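PDB 5VEO: ectonucleotide pyrophosphatase/phosphodiesterase family member 5 from Mus musculus, which probably hydrolyses phosphodiester bonds at a two-zinc site as an ectoenzyme, with restricted activity on nucleotides, and is caught here in an inactive form with AMP bound. Local coordinates for residues 278-284 with 301-307; 252-256 with 324-328; 13-18 with 166-170. The protein carries 1 engineered substitution. One frame throughout, in Å; residues are numbered along the deposited sequence.

Overall arrangement
Contact 3 (13-18 with 166-170) closes first along the chain and belongs to the large mixed sheet, where strands 16-21 and 168-173 are neighbours. Contact 2 (252-256 with 324-328) follows and encloses contact 1 (278-284 with 301-307). These two are continuous in space, with centres about 10 Å apart: strand 302-306 lies between 255-260 and 279-283 in a separate four-stranded antiparallel sheet, and A306 N and P254 O (2.8 Å) probably hydrogen-bond. Contact 3 lies on the opposite side of the chain's centre, about 32 Å from contact 2 and about 40 Å from contact 1, centre to centre. Contact 2 holds the zinc ligand H325, so it joins the smaller sheet to the metal site.

Contact 1: residues 278-284 with 301-307; sequences NLTVYKK and PIVAVAD. With NAG (2-acetamido-2-deoxy-beta-D-glucopyranose), chain B.
A glycosylated asparagine closes one end of this strand pair: N278 ND2 is bonded to NAG C1 at 1.4 Å and still donates to D307 OD2 at 2.9 Å. D307 N returns a bond to N278 O, also 2.9 Å. From here strands 279-283 and 302-306 run antiparallel at 160°, their axes approaching to 4.5 Å. Hydrogen-bonded pairs are T280-V305 (T280 N to V305 O and V305 N to T280 O, both 2.9 Å) and Y282-V303 (Y282 N to V303 O 2.8 Å, V303 N to Y282 O 3.0 Å); L279-A306, V281-A304 and K283-I302 are non-hydrogen-bonded. The arrangement is a regular antiparallel ladder at the edge of a four-stranded sheet. On the L279 and V281 face, partly covered by helix 265-272, V281 CG1 meets I302 CG2 at 3.7 Å. On the other, Y282 CE2 lies 3.9 Å from V305 CG2, and one water links T280 OG1 (2.9 Å), V305 O (2.8 Å) and D307 OD1 (2.6 Å). At the far end K284 N donates to P301 O (2.9 Å).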
loop_
_atom_site.group_PDB
_atom_site.type_symbol
_atom_site.label_atom_id
_atom_site.label_comp_id
_atom_site.label_asym_id
_atom_site.label_seq_id
_atom_site.Cartn_x
_atom_site.Cartn_y
_atom_site.Cartn_z
ATOM N N ASN A 278 -17.654 -18.842 1.974
ATOM C CA ASN A 278 -16.615 -17.859 2.266
ATOM C C ASN A 278 -16.172 -17.093 1.029
ATOM O O ASN A 278 -15.143 -16.407 1.053
ATOM C CB ASN A 278 -15.429 -18.542 2.949
ATOM C CG ASN A 278 -15.850 -19.183 4.249
ATOM O OD1 ASN A 278 -15.874 -20.399 4.376
ATOM N ND2 ASN A 278 -16.227 -18.347 5.217
ATOM N N LEU A 279 -16.962 -17.138 -0.031
ATOM C CA LEU A 279 -16.714 -16.345 -1.229
ATOM C C LEU A 279 -17.970 -15.536 -1.516
ATOM O O LEU A 279 -19.010 -16.101 -1.875
ATOM C CB LEU A 279 -16.361 -17.230 -2.420
ATOM C CG LEU A 279 -15.981 -16.439 -3.661
ATOM C CD1 LEU A 279 -14.616 -15.748 -3.512
ATOM C CD2 LEU A 279 -15.969 -17.358 -4.837
ATOM N N THR A 280 -17.883 -14.223 -1.355
ATOM C CA THR A 280 -19.021 -13.350 -1.606
ATOM C C THR A 280 -18.869 -12.754 -2.995
ATOM O O THR A 280 -17.915 -12.009 -3.271
ATOM C CB THR A 280 -19.143 -12.258 -0.547
ATOM O OG1 THR A 280 -19.255 -12.859 0.746
ATOM C CG2 THR A 280 -20.377 -11.389 -0.811
ATOM N N VAL A 281 -19.822 -13.065 -3.866
ATOM C CA VAL A 281 -19.760 -12.673 -5.270
ATOM C C VAL A 281 -20.603 -11.419 -5.469
ATOM O O VAL A 281 -21.818 -11.432 -5.215
ATOM C CB VAL A 281 -20.246 -13.811 -6.180
ATOM C CG1 VAL A 281 -20.168 -13.391 -7.639
ATOM C CG2 VAL A 281 -19.435 -15.089 -5.932
ATOM N N TYR A 282 -19.981 -10.355 -5.974
ATOM C CA TYR A 282 -20.666 -9.099 -6.250
ATOM C C TYR A 282 -20.686 -8.809 -7.746
ATOM O O TYR A 282 -19.657 -8.878 -8.411
ATOM C CB TYR A 282 -19.975 -7.924 -5.556
ATOM C CG TYR A 282 -19.880 -8.006 -4.058
ATOM C CD1 TYR A 282 -20.947 -7.642 -3.241
ATOM C CD2 TYR A 282 -18.703 -8.417 -3.452
ATOM C CE1 TYR A 282 -20.837 -7.716 -1.855
ATOM C CE2 TYR A 282 -18.589 -8.492 -2.089
ATOM C CZ TYR A 282 -19.649 -8.133 -1.292
ATOM O OH TYR A 282 -19.507 -8.214 0.072
ATOM N N LYS A 283 -21.842 -8.436 -8.274
ATOM C CA LYS A 283 -21.820 -7.677 -9.516
ATOM C C LYS A 283 -21.205 -6.321 -9.244
ATOM O O LYS A 283 -21.355 -5.768 -8.165
ATOM C CB LYS A 283 -23.234 -7.503 -10.078
ATOM C CG LYS A 283 -23.955 -8.787 -10.230
ATOM C CD LYS A 283 -25.319 -8.565 -10.900
ATOM C CE LYS A 283 -26.104 -9.855 -10.953
ATOM N NZ LYS A 283 -27.559 -9.621 -11.249
ATOM N N LYS A 284 -20.507 -5.781 -10.239
ATOM C CA LYS A 284 -19.820 -4.501 -10.064
ATOM C C LYS A 284 -20.711 -3.466 -9.387
ATOM O O LYS A 284 -20.307 -2.818 -8.415
ATOM C CB LYS A 284 -19.336 -3.990 -11.425
ATOM C CG LYS A 284 -18.617 -2.641 -11.418
ATOM C CD LYS A 284 -18.146 -2.336 -12.833
ATOM C CE LYS A 284 -17.425 -1.003 -12.992
ATOM N NZ LYS A 284 -18.310 0.168 -12.735
ATOM N N PRO A 301 -16.576 -6.810 -14.180
ATOM C CA PRO A 301 -18.035 -6.968 -14.020
ATOM C C PRO A 301 -18.442 -7.808 -12.829
ATOM O O PRO A 301 -19.552 -7.628 -12.307
ATOM C CB PRO A 301 -18.464 -7.638 -15.333
ATOM C CG PRO A 301 -17.440 -7.238 -16.318
ATOM C CD PRO A 301 -16.136 -7.168 -15.541
ATOM N N ILE A 302 -17.603 -8.757 -12.421
ATOM C CA ILE A 302 -17.849 -9.586 -11.249
ATOM C C ILE A 302 -16.607 -9.501 -10.383
ATOM O O ILE A 302 -15.486 -9.651 -10.881
ATOM C CB ILE A 302 -18.150 -11.049 -11.621
ATOM C CG1 ILE A 302 -19.477 -11.137 -12.377
ATOM C CG2 ILE A 302 -18.203 -11.934 -10.378
ATOM C CD1 ILE A 302 -19.822 -12.521 -12.905
ATOM N N VAL A 303 -16.811 -9.275 -9.098
ATOM C CA VAL A 303 -15.731 -9.222 -8.122
ATOM C C VAL A 303 -16.139 -10.144 -6.988
ATOM O O VAL A 303 -17.193 -9.938 -6.375
ATOM C CB VAL A 303 -15.474 -7.794 -7.619
ATOM C CG1 VAL A 303 -14.437 -7.782 -6.491
ATOM C CG2 VAL A 303 -14.995 -6.915 -8.745
ATOM N N ALA A 304 -15.332 -11.180 -6.742
ATOM C CA ALA A 304 -15.645 -12.203 -5.762
ATOM C C ALA A 304 -14.609 -12.118 -4.656
ATOM O O ALA A 304 -13.412 -12.280 -4.910
ATOM C CB ALA A 304 -15.665 -13.591 -6.399
ATOM N N VAL A 305 -15.071 -11.871 -3.433
ATOM C CA VAL A 305 -14.207 -11.528 -2.312
ATOM C C VAL A 305 -14.196 -12.688 -1.328
ATOM O O VAL A 305 -15.247 -13.077 -0.793
ATOM C CB VAL A 305 -14.676 -10.242 -1.611
ATOM C CG1 VAL A 305 -13.757 -9.938 -0.439
ATOM C CG2 VAL A 305 -14.762 -9.078 -2.594
ATOM N N ALA A 306 -13.009 -13.230 -1.073
ATOM C CA ALA A 306 -12.870 -14.281 -0.068
ATOM C C ALA A 306 -12.837 -13.679 1.326
ATOM O O ALA A 306 -12.276 -12.593 1.539
ATOM C CB ALA A 306 -11.600 -15.093 -0.290
ATOM N N ASP A 307 -13.451 -14.390 2.270
ATOM C CA ASP A 307 -13.363 -14.020 3.676
ATOM C C ASP A 307 -11.930 -14.145 4.180
ATOM O O ASP A 307 -11.098 -14.863 3.615
ATOM C CB ASP A 307 -14.273 -14.897 4.532
ATOM C CG ASP A 307 -15.751 -14.621 4.293
ATOM O OD1 ASP A 307 -16.130 -13.465 3.919
ATOM O OD2 ASP A 307 -16.531 -15.574 4.510
HETATM C C1 NAG B . -16.700 -18.799 6.496
HETATM C C2 NAG B . -16.715 -17.691 7.526
HETATM C C3 NAG B . -17.409 -18.151 8.817
HETATM C C4 NAG B . -18.737 -18.858 8.558
HETATM C C5 NAG B . -18.596 -19.888 7.451
HETATM C C6 NAG B . -19.919 -20.499 7.032
HETATM C C7 NAG B . -14.940 -16.013 7.917
HETATM C C8 NAG B . -13.493 -15.822 8.276
HETATM N N2 NAG B . -15.346 -17.281 7.821
HETATM O O3 NAG B . -17.649 -17.012 9.630
HETATM O O4 NAG B . -19.133 -19.543 9.752
HETATM O O5 NAG B . -18.054 -19.282 6.280
HETATM O O6 NAG B . -19.666 -21.789 6.500
HETATM O O7 NAG B . -15.692 -15.066 7.741
HETATM O O HOH W 1 -16.481 -12.363 1.565
#

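Contact 2: residues 252-256 with 324-328; sequences HSPVA and NHGYD. With ZN (zinc ion), chain D; AMP (adenosine monophosphate), chain Q.
P254 centres this contact, with the most surface covered; G326 and Y327 supply much of the surface it packs on. The peptide bond before P254 is cis, its CA-to-CB bond points toward the 324-328 loop, and the CA atoms of P254 and G326 stand 5.9 Å apart. The CB-CG edge of the proline ring points onto the face of the Y327 ring (chi1 m): P254 CG sits 3.6 Å from the ring centroid and 6° off the normal, a CH-pi contact, while P254 CB lies 3.2 Å from Y327 CE1. G326, at phi/psi 116/-14, brings its C to 3.6 Å from P254 CG; a beta carbon there would clash with P254 CD. This apolar seat backs the two-metal site of an alkaline phosphatase-like phosphodiesterase. The CA-to-CB bond of H325 points away from 252-256, yet H325 O lies 3.1 Å from P254 CD; H325 NE2 binds zinc at 2.1 Å, with AMP O2P on the same ion at 1.9 Å and D177 and H181 among the other ligands. H325 ND1 is hydrogen-bonded to T56 O. Two waters bridge the segments: one joins S253 OG (2.8 Å), N324 ND2 (2.9 Å) and Y327 OH (3.0 Å), the other S253 O (2.8 Å) and N324 ND2 (3.1 Å). S253 OG is also hydrogen-bonded to I312 N, and Y327 OH to W310 O. N324 OD1 accepts from H325 N at 2.9 Å.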
loop_
_atom_site.group_PDB
_atom_site.type_symbol
_atom_site.label_atom_id
_atom_site.label_comp_id
_atom_site.label_asym_id
_atom_site.label_seq_id
_atom_site.Cartn_x
_atom_site.Cartn_y
_atom_site.Cartn_z
ATOM N N HIS A 252 -6.364 -12.751 -8.923
ATOM C CA HIS A 252 -6.745 -14.087 -8.409
ATOM C C HIS A 252 -7.295 -14.117 -6.979
ATOM O O HIS A 252 -8.437 -14.530 -6.752
ATOM C CB HIS A 252 -5.560 -15.057 -8.522
ATOM C CG HIS A 252 -5.260 -15.499 -9.928
ATOM N ND1 HIS A 252 -5.089 -16.823 -10.276
ATOM C CD2 HIS A 252 -5.088 -14.789 -11.071
ATOM C CE1 HIS A 252 -4.822 -16.909 -11.569
ATOM N NE2 HIS A 252 -4.817 -15.689 -12.077
ATOM N N SER A 253 -6.470 -13.793 -5.996
ATOM C CA SER A 253 -6.854 -14.001 -4.584
ATOM C C SER A 253 -6.292 -12.875 -3.744
ATOM O O SER A 253 -5.160 -12.454 -3.968
ATOM C CB SER A 253 -6.350 -15.347 -4.058
ATOM O OG SER A 253 -6.906 -15.669 -2.785
ATOM N N PRO A 254 -7.055 -12.409 -2.741
ATOM C CA PRO A 254 -8.365 -12.871 -2.271
ATOM C C PRO A 254 -9.542 -12.108 -2.867
ATOM O O PRO A 254 -10.694 -12.328 -2.467
ATOM C CB PRO A 254 -8.276 -12.635 -0.774
ATOM C CG PRO A 254 -7.475 -11.368 -0.673
ATOM C CD PRO A 254 -6.457 -11.452 -1.785
ATOM N N VAL A 255 -9.271 -11.240 -3.827
ATOM C CA VAL A 255 -10.331 -10.520 -4.530
ATOM C C VAL A 255 -10.231 -10.922 -5.994
ATOM O O VAL A 255 -9.399 -10.410 -6.750
ATOM C CB VAL A 255 -10.239 -9.011 -4.326
ATOM C CG1 VAL A 255 -11.377 -8.293 -5.072
ATOM C CG2 VAL A 255 -10.282 -8.714 -2.820
ATOM N N ALA A 256 -11.051 -11.883 -6.385
ATOM C CA ALA A 256 -11.039 -12.394 -7.748
ATOM C C ALA A 256 -11.789 -11.418 -8.647
ATOM O O ALA A 256 -12.992 -11.186 -8.466
ATOM C CB ALA A 256 -11.669 -13.785 -7.795
ATOM N N ASN A 324 -1.422 -13.884 3.385
ATOM C CA ASN A 324 -1.846 -13.000 2.316
ATOM C C ASN A 324 -2.643 -11.819 2.859
ATOM O O ASN A 324 -2.963 -11.717 4.053
ATOM C CB ASN A 324 -2.646 -13.759 1.249
ATOM C CG ASN A 324 -2.545 -13.112 -0.140
ATOM O OD1 ASN A 324 -1.777 -12.173 -0.375
ATOM N ND2 ASN A 324 -3.369 -13.596 -1.055
ATOM N N HIS A 325 -2.941 -10.910 1.940
ATOM C CA HIS A 325 -3.651 -9.674 2.213
ATOM C C HIS A 325 -4.404 -9.309 0.939
ATOM O O HIS A 325 -4.275 -9.975 -0.090
ATOM C CB HIS A 325 -2.663 -8.583 2.650
ATOM C CG HIS A 325 -1.565 -8.371 1.659
ATOM N ND1 HIS A 325 -1.677 -7.486 0.612
ATOM C CD2 HIS A 325 -0.385 -9.014 1.485
ATOM C CE1 HIS A 325 -0.581 -7.547 -0.131
ATOM N NE2 HIS A 325 0.208 -8.481 0.368
ATOM N N GLY A 326 -5.168 -8.232 1.004
ATOM C CA GLY A 326 -6.101 -7.874 -0.045
ATOM C C GLY A 326 -7.540 -7.895 0.403
ATOM O O GLY A 326 -8.401 -7.319 -0.280
ATOM N N TYR A 327 -7.799 -8.498 1.562
ATOM C CA TYR A 327 -9.119 -8.630 2.151
ATOM C C TYR A 327 -9.716 -7.273 2.549
ATOM O O TYR A 327 -9.051 -6.234 2.579
ATOM C CB TYR A 327 -9.040 -9.526 3.386
ATOM C CG TYR A 327 -8.432 -10.883 3.110
ATOM C CD1 TYR A 327 -9.212 -11.923 2.626
ATOM C CD2 TYR A 327 -7.085 -11.120 3.302
ATOM C CE1 TYR A 327 -8.664 -13.169 2.360
ATOM C CE2 TYR A 327 -6.529 -12.355 3.036
ATOM C CZ TYR A 327 -7.316 -13.376 2.567
ATOM O OH TYR A 327 -6.754 -14.599 2.297
ATOM N N ASP A 328 -11.015 -7.319 2.858
ATOM C CA ASP A 328 -11.780 -6.214 3.422
ATOM C C ASP A 328 -10.917 -5.301 4.297
ATOM O O ASP A 328 -10.292 -5.765 5.267
ATOM C CB ASP A 328 -12.930 -6.818 4.231
ATOM C CG ASP A 328 -13.979 -5.820 4.657
ATOM O OD1 ASP A 328 -13.744 -4.606 4.644
ATOM O OD2 ASP A 328 -15.063 -6.300 5.040
HETATM ZN ZN ZN D . 2.157 -8.788 -0.226
HETATM P P AMP Q . 2.007 -6.601 -2.313
HETATM O O1P AMP Q . 0.666 -6.218 -2.862
HETATM O O2P AMP Q . 2.106 -8.110 -2.058
HETATM O O3P AMP Q . 2.392 -5.815 -1.062
HETATM O "O5'" AMP Q . 3.123 -6.250 -3.406
HETATM C "C5'" AMP Q . 4.471 -6.015 -2.972
HETATM C "C4'" AMP Q . 5.512 -6.505 -3.940
HETATM O "O4'" AMP Q . 5.568 -5.601 -5.036
HETATM C "C3'" AMP Q . 6.924 -6.517 -3.353
HETATM O "O3'" AMP Q . 7.346 -7.840 -3.103
HETATM C "C2'" AMP Q . 7.805 -5.876 -4.430
HETATM O "O2'" AMP Q . 8.932 -6.624 -4.798
HETATM C "C1'" AMP Q . 6.854 -5.691 -5.595
HETATM N N9 AMP Q . 7.110 -4.486 -6.352
HETATM C C8 AMP Q . 7.008 -3.213 -5.933
HETATM N N7 AMP Q . 7.310 -2.371 -6.951
HETATM C C5 AMP Q . 7.596 -3.154 -8.024
HETATM C C6 AMP Q . 7.986 -2.937 -9.432
HETATM N N6 AMP Q . 8.135 -1.685 -9.901
HETATM N N1 AMP Q . 8.183 -4.010 -10.219
HETATM C C2 AMP Q . 8.037 -5.273 -9.780
HETATM N N3 AMP Q . 7.677 -5.561 -8.518
HETATM C C4 AMP Q . 7.467 -4.542 -7.625
HETATM O O HOH W 2 -5.556 -15.309 -0.404
HETATM O O HOH W 3 -2.454 -12.957 -3.970
#

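Contact 3: residues 13-18 with 166-170; sequences EQKVLV and INLGF
Start at I166. Its O has a water at 2.7 Å that also lies 3.3 Å from E13 OE1, and its side chain packs on W159 and F160 of helix 149-160. N167 follows, at phi/psi -101/-11, with the largest covered area here; its CB lies 3.9 Å from E13 OE1. N167 O accepts V16 N at 2.9 Å and also receives a CA-H...O contact from K15 CA at 3.1 Å, while its amide end turns to N113. L168 opens the in-register parallel ladder, opposite V16: L168 CA approaches V16 O at 3.3 Å, and L168 CD1 meets V16 CB at 4.2 Å. G169, beside L17 at a CA-CA distance of 4.6 Å, bonds at both ends, G169 N to V16 O and V18 N to G169 O, each 2.9 Å. A beta carbon on G169 would sit a tight 3.3 Å from L17 CD1. F170 (chi1 m) completes the run next to V18, with its CD1 3.8 Å from V18 CB. The strand axes approach to 4.7 Å at 12°. Helices 109-115 and 359-366 cover the face of V16, V18, L168 and F170, and helix 149-160 covers the L17 face: two parallel strands in the helix-flanked central sheet of the alkaline phosphatase-like alpha/beta fold, whose onward chain soon reaches the zinc ligands D22, D177 and D178.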
loop_
_atom_site.group_PDB
_atom_site.type_symbol
_atom_site.label_atom_id
_atom_site.label_comp_id
_atom_site.label_asym_id
_atom_site.label_seq_id
_atom_site.Cartn_x
_atom_site.Cartn_y
_atom_site.Cartn_z
ATOM N N GLU A 13 11.147 25.863 6.344
ATOM C CA GLU A 13 10.715 24.897 5.342
ATOM C C GLU A 13 10.695 23.470 5.895
ATOM O O GLU A 13 11.756 22.849 5.997
ATOM C CB GLU A 13 11.640 24.933 4.124
ATOM C CG GLU A 13 11.034 24.185 2.967
ATOM C CD GLU A 13 12.048 23.509 2.078
ATOM O OE1 GLU A 13 12.951 22.828 2.604
ATOM O OE2 GLU A 13 11.927 23.649 0.846
ATOM N N GLN A 14 9.516 22.926 6.210
ATOM C CA GLN A 14 9.484 21.581 6.765
ATOM C C GLN A 14 9.881 20.561 5.697
ATOM O O GLN A 14 9.673 20.750 4.493
ATOM C CB GLN A 14 8.097 21.202 7.320
ATOM C CG GLN A 14 7.538 21.954 8.577
ATOM C CD GLN A 14 8.248 21.659 9.909
ATOM O OE1 GLN A 14 8.774 20.579 10.129
ATOM N NE2 GLN A 14 8.236 22.639 10.809
ATOM N N LYS A 15 10.450 19.465 6.160
ATOM C CA LYS A 15 10.852 18.355 5.318
ATOM C C LYS A 15 10.168 17.110 5.839
ATOM O O LYS A 15 9.895 17.009 7.037
ATOM C CB LYS A 15 12.316 18.145 5.372
ATOM C CG LYS A 15 13.071 19.375 4.870
ATOM C CD LYS A 15 14.509 19.044 4.689
ATOM C CE LYS A 15 15.201 18.739 6.005
ATOM N NZ LYS A 15 15.979 19.900 6.524
ATOM N N VAL A 16 9.939 16.160 4.938
ATOM C CA VAL A 16 9.240 14.924 5.295
ATOM C C VAL A 16 9.905 13.750 4.587
ATOM O O VAL A 16 10.198 13.818 3.384
ATOM C CB VAL A 16 7.753 14.991 4.911
ATOM C CG1 VAL A 16 7.064 13.651 5.293
ATOM C CG2 VAL A 16 7.034 16.153 5.568
ATOM N N LEU A 17 10.126 12.668 5.338
ATOM C CA LEU A 17 10.547 11.379 4.801
ATOM C C LEU A 17 9.470 10.364 5.151
ATOM O O LEU A 17 9.218 10.145 6.334
ATOM C CB LEU A 17 11.884 10.950 5.399
ATOM C CG LEU A 17 12.368 9.551 5.053
ATOM C CD1 LEU A 17 12.377 9.301 3.526
ATOM C CD2 LEU A 17 13.713 9.279 5.651
ATOM N N VAL A 18 8.832 9.785 4.133
ATOM C CA VAL A 18 7.835 8.729 4.314
ATOM C C VAL A 18 8.514 7.406 4.020
ATOM O O VAL A 18 9.081 7.206 2.930
ATOM C CB VAL A 18 6.613 8.927 3.406
ATOM C CG1 VAL A 18 5.565 7.803 3.637
ATOM C CG2 VAL A 18 5.997 10.293 3.613
ATOM N N ILE A 166 16.217 17.758 -1.545
ATOM C CA ILE A 166 14.795 17.462 -1.493
ATOM C C ILE A 166 14.218 17.917 -0.165
ATOM O O ILE A 166 14.899 17.960 0.874
ATOM C CB ILE A 166 14.519 15.956 -1.720
ATOM C CG1 ILE A 166 15.112 15.094 -0.590
ATOM C CG2 ILE A 166 15.045 15.534 -3.083
ATOM C CD1 ILE A 166 14.683 13.602 -0.630
ATOM N N ASN A 167 12.946 18.271 -0.207
ATOM C CA ASN A 167 12.170 18.450 1.011
ATOM C C ASN A 167 11.281 17.260 1.305
ATOM O O ASN A 167 10.708 17.210 2.392
ATOM C CB ASN A 167 11.273 19.688 0.939
ATOM C CG ASN A 167 10.227 19.595 -0.151
ATOM O OD1 ASN A 167 10.363 18.826 -1.077
ATOM N ND2 ASN A 167 9.180 20.399 -0.045
ATOM N N LEU A 168 11.129 16.341 0.350
ATOM C CA LEU A 168 10.151 15.255 0.444
ATOM C C LEU A 168 10.798 13.998 -0.105
ATOM O O LEU A 168 11.198 13.956 -1.281
ATOM C CB LEU A 168 8.887 15.591 -0.340
ATOM C CG LEU A 168 7.889 14.461 -0.534
ATOM C CD1 LEU A 168 7.377 14.028 0.834
ATOM C CD2 LEU A 168 6.771 14.921 -1.423
ATOM N N GLY A 169 10.940 12.994 0.747
ATOM C CA GLY A 169 11.523 11.725 0.360
ATOM C C GLY A 169 10.585 10.557 0.630
ATOM O O GLY A 169 9.762 10.598 1.551
ATOM N N PHE A 170 10.722 9.519 -0.198
ATOM C CA PHE A 170 9.957 8.277 -0.089
ATOM C C PHE A 170 10.930 7.113 -0.109
ATOM O O PHE A 170 11.753 7.013 -1.022
ATOM C CB PHE A 170 8.956 8.118 -1.236
ATOM C CG PHE A 170 7.871 9.128 -1.209
ATOM C CD1 PHE A 170 6.737 8.910 -0.435
ATOM C CD2 PHE A 170 7.985 10.316 -1.918
ATOM C CE1 PHE A 170 5.725 9.845 -0.377
ATOM C CE2 PHE A 170 6.966 11.259 -1.868
ATOM C CZ PHE A 170 5.841 11.029 -1.086
HETATM O O HOH W 4 15.128 20.565 1.690
#